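Local coordinates for putative GGDEF domain protein (Pseudomonas aeruginosa, PDB 7E6G) that probably makes the second messenger cyclic di-GMP from two molecules of GTP, with magnesium as cofactor, through its GGDEF diguanylate cyclase domain, at residues Leu116-Glu121 / Leu185-Gln190; Ser132-Met137 / Val227-Ile232. One frame throughout, in Å; residues are numbered along the deposited sequence.

Interaction 1 lays helix 112-128 over one face of the GGDEF sheet, on strand 183-188, through side chains alone. Interaction 2 lies within that sheet, where 132-137 and 227-232 pair antiparallel through backbone hydrogen bonds. Both are largely buried, although Arg118 in interaction 1 and Glu229 in interaction 2 are partly exposed. The two meet because strand 134-140 is the neighbour of both 183-188 and 223-229: Leu186 and Leu188 probably bond through their backbone N to the carbonyl oxygens of Ala136 and Val134, and Leu187 packs on the Tyr133 ring.

Interaction 1 (Leu116-Glu121 / Leu185-Gln190); sequences LERLRE and LLLLPQ
Leu119 and Arg118 of helix 112-128 pack on Leu185, Leu187 and Pro189 in a helix-on-sheet contact made by side chains, with no hydrogen bond crossing between 116-121 and 185-190. The short axes approach to 10.5 Å, a spacing bridged by leucines, and their N-to-C directions differ by 30°.

Leu119 divides its two methyls between two residues of the strand. Leu119 CD1 meets Leu185 CD2 tip to tip at 3.9 Å. Leu119 CD2 lies 4.0 Å from Leu187 CD1, but here the two side chains slide past each other in opposite directions. Leu185 and Leu187, two positions apart along the strand, both start out toward the helix from their CA, whereas Leu188 starts away, so alternate residues face the helix. In the GGDEF fold, a central sheet wrapped by helices, this is part of the hydrophobic core: Leu135 of the neighbouring strand also touches Leu119, Leu185 and Leu187, and Tyr236 and Val240 of helix 236-252 pack on Leu119.

Arg118 carries the contact toward the border of the core. A bend about its CB-CG bond (chi2 77°) turns CD aside, and the aliphatic Arg118 CG lies 3.6 Å from Leu187 CD2, the second methyl of that leucine. Farther out, the guanidinium reaches Pro189, just past the strand end: Arg118 NH2 is 3.7 Å from Pro189 CG, which lies at the edge of the flat group, near its plane. The proline thus offers an apolar surface beside a cationic group, whose NE has a long, weak ion pair with Glu122 one turn along the helix.

Interaction 2 (Ser132-Met137 / Val227-Ile232); sequences SYVLAM and VTEHRI
Leu135 and Thr228 form an antiparallel hydrogen-bonded pair in the central sheet, where 132-137 runs beside 227-232. Leu135 N donates to Thr228 O at 2.9 Å and Thr228 N returns the bond to Leu135 O, so each residue has both backbone polar groups satisfied across the pair. Past the strand ends, His230 N continues the series by donating to Tyr133 O, 2.9 Å away with an N-H...O angle of 169°. Leu135 O also receives the CA-H of Val227, whose CA is 3.2 Å away. Thr228 OG1 donates to Glu229 O at 3.3 Å and has a weak hydrogen bond with Arg242 NE.

Both strands are interior in the GGDEF sheet: strand 183-188 takes the other edge of 134-140, and Val227 bonds to Val259. Strand 134-140 leads to Asp139 and Val140, which bind magnesium.

His230 CB sits over one face of the Tyr133 ring, a CH-pi contact 3.5 Å from the centroid. His230 CG, anti to the backbone N (chi1 172°), lies out by Tyr133 CE1 and CZ; the ring planes are 8° apart, but slid so that they barely overlap. Tyr133 OH hydrogen-bonds Asn123 OD1, and His230 ND1 is hydrogen-bonded to Thr239 OG1. On the face bearing Val134, Ala136 CB packs 4.1 Å from Val227 CB. Before the strand start, Ser132 OG lies 3.2 Å from Glu229 OE1.

Interaction 1 (Leu116-Glu121 / Leu185-Gln190)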
loop_
_atom_site.group_PDB
_atom_site.type_symbol
_atom_site.label_atom_id
_atom_site.label_comp_id
_atom_site.label_asym_id
_atom_site.label_seq_id
_atom_site.Cartn_x
_atom_site.Cartn_y
_atom_site.Cartn_z
ATOM N N LEU A 116 -23.315 33.955 -2.245
ATOM C CA LEU A 116 -23.056 34.586 -1.053
ATOM C C LEU A 116 -21.747 34.218 -0.503
ATOM O O LEU A 116 -21.238 34.907 0.221
ATOM C CB LEU A 116 -24.094 34.248 -0.106
ATOM C CG LEU A 116 -25.337 34.924 -0.389
ATOM C CD1 LEU A 116 -26.397 34.639 0.537
ATOM C CD2 LEU A 116 -25.171 36.348 -0.438
ATOM N N GLU A 117 -21.354 33.019 -0.637
ATOM C CA GLU A 117 -20.145 32.538 -0.206
ATOM C C GLU A 117 -19.082 33.047 -0.963
ATOM O O GLU A 117 -18.151 33.283 -0.451
ATOM C CB GLU A 117 -20.262 31.091 -0.135
ATOM C CG GLU A 117 -19.088 30.232 -0.313
ATOM C CD GLU A 117 -19.544 28.830 -0.423
ATOM O OE1 GLU A 117 -20.530 28.450 0.243
ATOM O OE2 GLU A 117 -18.916 28.086 -1.160
ATOM N N ARG A 118 -19.216 33.172 -2.228
ATOM C CA ARG A 118 -18.264 33.749 -3.060
ATOM C C ARG A 118 -18.244 35.215 -2.933
ATOM O O ARG A 118 -17.296 35.798 -3.039
ATOM C CB ARG A 118 -18.377 33.196 -4.409
ATOM C CG ARG A 118 -17.525 33.844 -5.453
ATOM C CD ARG A 118 -16.064 33.513 -5.487
ATOM N NE ARG A 118 -15.449 33.981 -6.700
ATOM C CZ ARG A 118 -15.273 33.217 -7.741
ATOM N NH1 ARG A 118 -15.675 31.993 -7.703
ATOM N NH2 ARG A 118 -14.720 33.636 -8.818
ATOM N N LEU A 119 -19.333 35.819 -2.676
ATOM C CA LEU A 119 -19.351 37.265 -2.475
ATOM C C LEU A 119 -18.560 37.655 -1.234
ATOM O O LEU A 119 -17.829 38.658 -1.243
ATOM C CB LEU A 119 -20.787 37.773 -2.384
ATOM C CG LEU A 119 -21.426 38.251 -3.696
ATOM C CD1 LEU A 119 -22.940 38.106 -3.605
ATOM C CD2 LEU A 119 -21.027 39.685 -4.072
ATOM N N ARG A 120 -18.682 36.868 -0.163
ATOM C CA ARG A 120 -17.851 37.088 1.019
ATOM C C ARG A 120 -16.365 37.003 0.670
ATOM O O ARG A 120 -15.577 37.900 1.014
ATOM C CB ARG A 120 -18.225 36.078 2.107
ATOM C CG ARG A 120 -17.377 36.145 3.359
ATOM C CD ARG A 120 -18.182 35.728 4.599
ATOM N NE ARG A 120 -18.481 36.853 5.499
ATOM C CZ ARG A 120 -19.605 36.982 6.205
ATOM N NH1 ARG A 120 -20.556 36.059 6.118
ATOM N NH2 ARG A 120 -19.784 38.039 6.997
ATOM N N GLU A 121 -15.956 35.944 -0.039
ATOM C CA GLU A 121 -14.515 35.825 -0.269
ATOM C C GLU A 121 -14.009 36.858 -1.278
ATOM O O GLU A 121 -12.843 37.269 -1.209
ATOM C CB GLU A 121 -14.123 34.399 -0.674
ATOM C CG GLU A 121 -14.742 33.849 -1.920
ATOM C CD GLU A 121 -14.518 32.343 -2.047
ATOM O OE1 GLU A 121 -14.223 31.860 -3.171
ATOM O OE2 GLU A 121 -14.628 31.643 -1.010
ATOM N N LEU A 185 -27.933 36.776 -10.539
ATOM C CA LEU A 185 -26.866 37.636 -10.059
ATOM C C LEU A 185 -25.589 37.251 -10.783
ATOM O O LEU A 185 -25.127 36.108 -10.677
ATOM C CB LEU A 185 -26.696 37.525 -8.543
ATOM C CG LEU A 185 -25.713 38.553 -7.987
ATOM C CD1 LEU A 185 -26.121 39.976 -8.331
ATOM C CD2 LEU A 185 -25.580 38.405 -6.480
ATOM N N LEU A 186 -25.044 38.187 -11.542
ATOM C CA LEU A 186 -23.759 38.040 -12.199
ATOM C C LEU A 186 -22.699 38.643 -11.281
ATOM O O LEU A 186 -22.832 39.795 -10.851
ATOM C CB LEU A 186 -23.773 38.744 -13.560
ATOM C CG LEU A 186 -24.304 38.014 -14.814
ATOM C CD1 LEU A 186 -25.612 37.235 -14.585
ATOM C CD2 LEU A 186 -24.491 38.993 -15.964
ATOM N N LEU A 187 -21.677 37.863 -10.956
ATOM C CA LEU A 187 -20.496 38.352 -10.264
ATOM C C LEU A 187 -19.314 38.294 -11.223
ATOM O O LEU A 187 -18.922 37.210 -11.687
ATOM C CB LEU A 187 -20.211 37.542 -9.007
ATOM C CG LEU A 187 -18.894 37.905 -8.320
ATOM C CD1 LEU A 187 -19.047 39.131 -7.488
ATOM C CD2 LEU A 187 -18.478 36.753 -7.437
ATOM N N LEU A 188 -18.760 39.458 -11.545
ATOM C CA LEU A 188 -17.537 39.483 -12.336
ATOM C C LEU A 188 -16.382 39.822 -11.409
ATOM O O LEU A 188 -16.215 40.992 -11.017
ATOM C CB LEU A 188 -17.625 40.491 -13.486
ATOM C CG LEU A 188 -18.922 40.516 -14.283
ATOM C CD1 LEU A 188 -18.754 41.384 -15.524
ATOM C CD2 LEU A 188 -19.333 39.115 -14.656
ATOM N N PRO A 189 -15.574 38.845 -11.022
ATOM C CA PRO A 189 -14.498 39.107 -10.069
ATOM C C PRO A 189 -13.318 39.765 -10.755
ATOM O O PRO A 189 -13.069 39.571 -11.948
ATOM C CB PRO A 189 -14.135 37.708 -9.560
ATOM C CG PRO A 189 -14.440 36.817 -10.715
ATOM C CD PRO A 189 -15.571 37.449 -11.498
ATOM N N GLN A 190 -12.591 40.558 -9.969
ATOM C CA GLN A 190 -11.416 41.274 -10.454
ATOM C C GLN A 190 -11.715 41.972 -11.772
ATOM O O GLN A 190 -11.010 41.811 -12.768
ATOM C CB GLN A 190 -10.220 40.329 -10.582
ATOM C CG GLN A 190 -9.972 39.505 -9.331
ATOM C CD GLN A 190 -8.896 38.474 -9.523
ATOM O OE1 GLN A 190 -9.139 37.273 -9.385
ATOM N NE2 GLN A 190 -7.688 38.931 -9.828
#

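Interaction 2 (Ser132-Met137 / Val227-Ile232)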
loop_
_atom_site.group_PDB
_atom_site.type_symbol
_atom_site.label_atom_id
_atom_site.label_comp_id
_atom_site.label_asym_id
_atom_site.label_seq_id
_atom_site.Cartn_x
_atom_site.Cartn_y
_atom_site.Cartn_z
ATOM N N SER A 132 -11.502 44.953 -7.216
ATOM C CA SER A 132 -12.863 44.800 -7.018
ATOM C C SER A 132 -13.564 44.022 -8.027
ATOM O O SER A 132 -13.045 43.559 -8.917
ATOM C CB SER A 132 -13.513 46.083 -6.748
ATOM O OG SER A 132 -13.580 46.792 -7.899
ATOM N N TYR A 133 -14.774 43.730 -7.720
ATOM C CA TYR A 133 -15.640 42.990 -8.624
ATOM C C TYR A 133 -16.813 43.873 -9.027
ATOM O O TYR A 133 -17.078 44.914 -8.416
ATOM C CB TYR A 133 -16.153 41.696 -7.981
ATOM C CG TYR A 133 -16.891 41.946 -6.693
ATOM C CD1 TYR A 133 -16.216 41.960 -5.476
ATOM C CD2 TYR A 133 -18.253 42.230 -6.696
ATOM C CE1 TYR A 133 -16.880 42.212 -4.290
ATOM C CE2 TYR A 133 -18.941 42.466 -5.519
ATOM C CZ TYR A 133 -18.243 42.463 -4.312
ATOM O OH TYR A 133 -18.920 42.715 -3.145
ATOM N N VAL A 134 -17.523 43.458 -10.067
ATOM C CA VAL A 134 -18.778 44.131 -10.378
ATOM C C VAL A 134 -19.919 43.136 -10.215
ATOM O O VAL A 134 -19.747 41.918 -10.309
ATOM C CB VAL A 134 -18.788 44.785 -11.783
ATOM C CG1 VAL A 134 -17.470 45.536 -12.038
ATOM C CG2 VAL A 134 -19.062 43.769 -12.868
ATOM N N LEU A 135 -21.088 43.681 -9.934
ATOM C CA LEU A 135 -22.298 42.933 -9.646
ATOM C C LEU A 135 -23.365 43.380 -10.632
ATOM O O LEU A 135 -23.639 44.580 -10.748
ATOM C CB LEU A 135 -22.748 43.219 -8.213
ATOM C CG LEU A 135 -23.167 42.099 -7.280
ATOM C CD1 LEU A 135 -22.106 41.012 -7.260
ATOM C CD2 LEU A 135 -23.362 42.713 -5.907
ATOM N N ALA A 136 -23.964 42.433 -11.345
ATOM C CA ALA A 136 -25.078 42.728 -12.245
ATOM C C ALA A 136 -26.279 41.893 -11.817
ATOM O O ALA A 136 -26.192 40.671 -11.750
ATOM C CB ALA A 136 -24.687 42.448 -13.697
ATOM N N MET A 137 -27.385 42.538 -11.488
ATOM C CA MET A 137 -28.590 41.834 -11.074
ATOM C C MET A 137 -29.651 41.974 -12.160
ATOM O O MET A 137 -30.037 43.084 -12.535
ATOM C CB MET A 137 -29.112 42.344 -9.732
ATOM C CG MET A 137 -30.074 41.359 -9.050
ATOM S SD MET A 137 -30.696 42.012 -7.490
ATOM C CE MET A 137 -29.298 41.679 -6.401
ATOM N N VAL A 227 -26.521 47.315 -12.491
ATOM C CA VAL A 227 -25.144 46.901 -12.258
ATOM C C VAL A 227 -24.414 47.955 -11.429
ATOM O O VAL A 227 -24.669 49.160 -11.565
ATOM C CB VAL A 227 -24.415 46.567 -13.582
ATOM C CG1 VAL A 227 -24.647 47.635 -14.615
ATOM C CG2 VAL A 227 -22.951 46.308 -13.358
ATOM N N THR A 228 -23.565 47.477 -10.509
ATOM C CA THR A 228 -22.684 48.319 -9.715
ATOM C C THR A 228 -21.295 47.716 -9.618
ATOM O O THR A 228 -21.063 46.544 -9.916
ATOM C CB THR A 228 -23.166 48.534 -8.276
ATOM O OG1 THR A 228 -22.459 49.652 -7.727
ATOM C CG2 THR A 228 -22.846 47.320 -7.414
ATOM N N GLU A 229 -20.376 48.551 -9.156
ATOM C CA GLU A 229 -19.040 48.130 -8.774
ATOM C C GLU A 229 -18.936 48.038 -7.260
ATOM O O GLU A 229 -19.545 48.817 -6.521
ATOM C CB GLU A 229 -17.992 49.108 -9.276
ATOM C CG GLU A 229 -16.612 48.543 -9.272
ATOM C CD GLU A 229 -15.621 49.536 -9.805
ATOM O OE1 GLU A 229 -14.400 49.275 -9.705
ATOM O OE2 GLU A 229 -16.072 50.561 -10.365
ATOM N N HIS A 230 -18.152 47.083 -6.797
ATOM C CA HIS A 230 -17.928 47.005 -5.369
ATOM C C HIS A 230 -17.060 48.171 -4.895
ATOM O O HIS A 230 -15.931 48.345 -5.366
ATOM C CB HIS A 230 -17.270 45.696 -4.989
ATOM C CG HIS A 230 -16.860 45.679 -3.560
ATOM N ND1 HIS A 230 -17.775 45.806 -2.538
ATOM C CD2 HIS A 230 -15.640 45.642 -2.978
ATOM C CE1 HIS A 230 -17.138 45.802 -1.383
ATOM N NE2 HIS A 230 -15.842 45.704 -1.621
ATOM N N ARG A 231 -17.576 48.945 -3.941
ATOM C CA ARG A 231 -16.838 50.039 -3.320
ATOM C C ARG A 231 -16.130 49.522 -2.069
ATOM O O ARG A 231 -16.777 48.984 -1.168
ATOM C CB ARG A 231 -17.791 51.183 -2.983
ATOM C CG ARG A 231 -18.606 51.629 -4.198
ATOM C CD ARG A 231 -19.674 52.678 -3.866
ATOM N NE ARG A 231 -20.513 52.974 -5.031
ATOM C CZ ARG A 231 -21.545 53.818 -5.030
ATOM N NH1 ARG A 231 -21.882 54.472 -3.917
ATOM N NH2 ARG A 231 -22.236 54.007 -6.152
ATOM N N ILE A 232 -14.806 49.678 -2.009
ATOM C CA ILE A 232 -14.035 49.092 -0.911
ATOM C C ILE A 232 -14.380 49.777 0.415
ATOM O O ILE A 232 -14.667 50.981 0.475
ATOM C CB ILE A 232 -12.524 49.160 -1.211
ATOM C CG1 ILE A 232 -12.172 48.244 -2.392
ATOM C CG2 ILE A 232 -11.700 48.750 0.003
ATOM C CD1 ILE A 232 -10.724 48.362 -2.859
#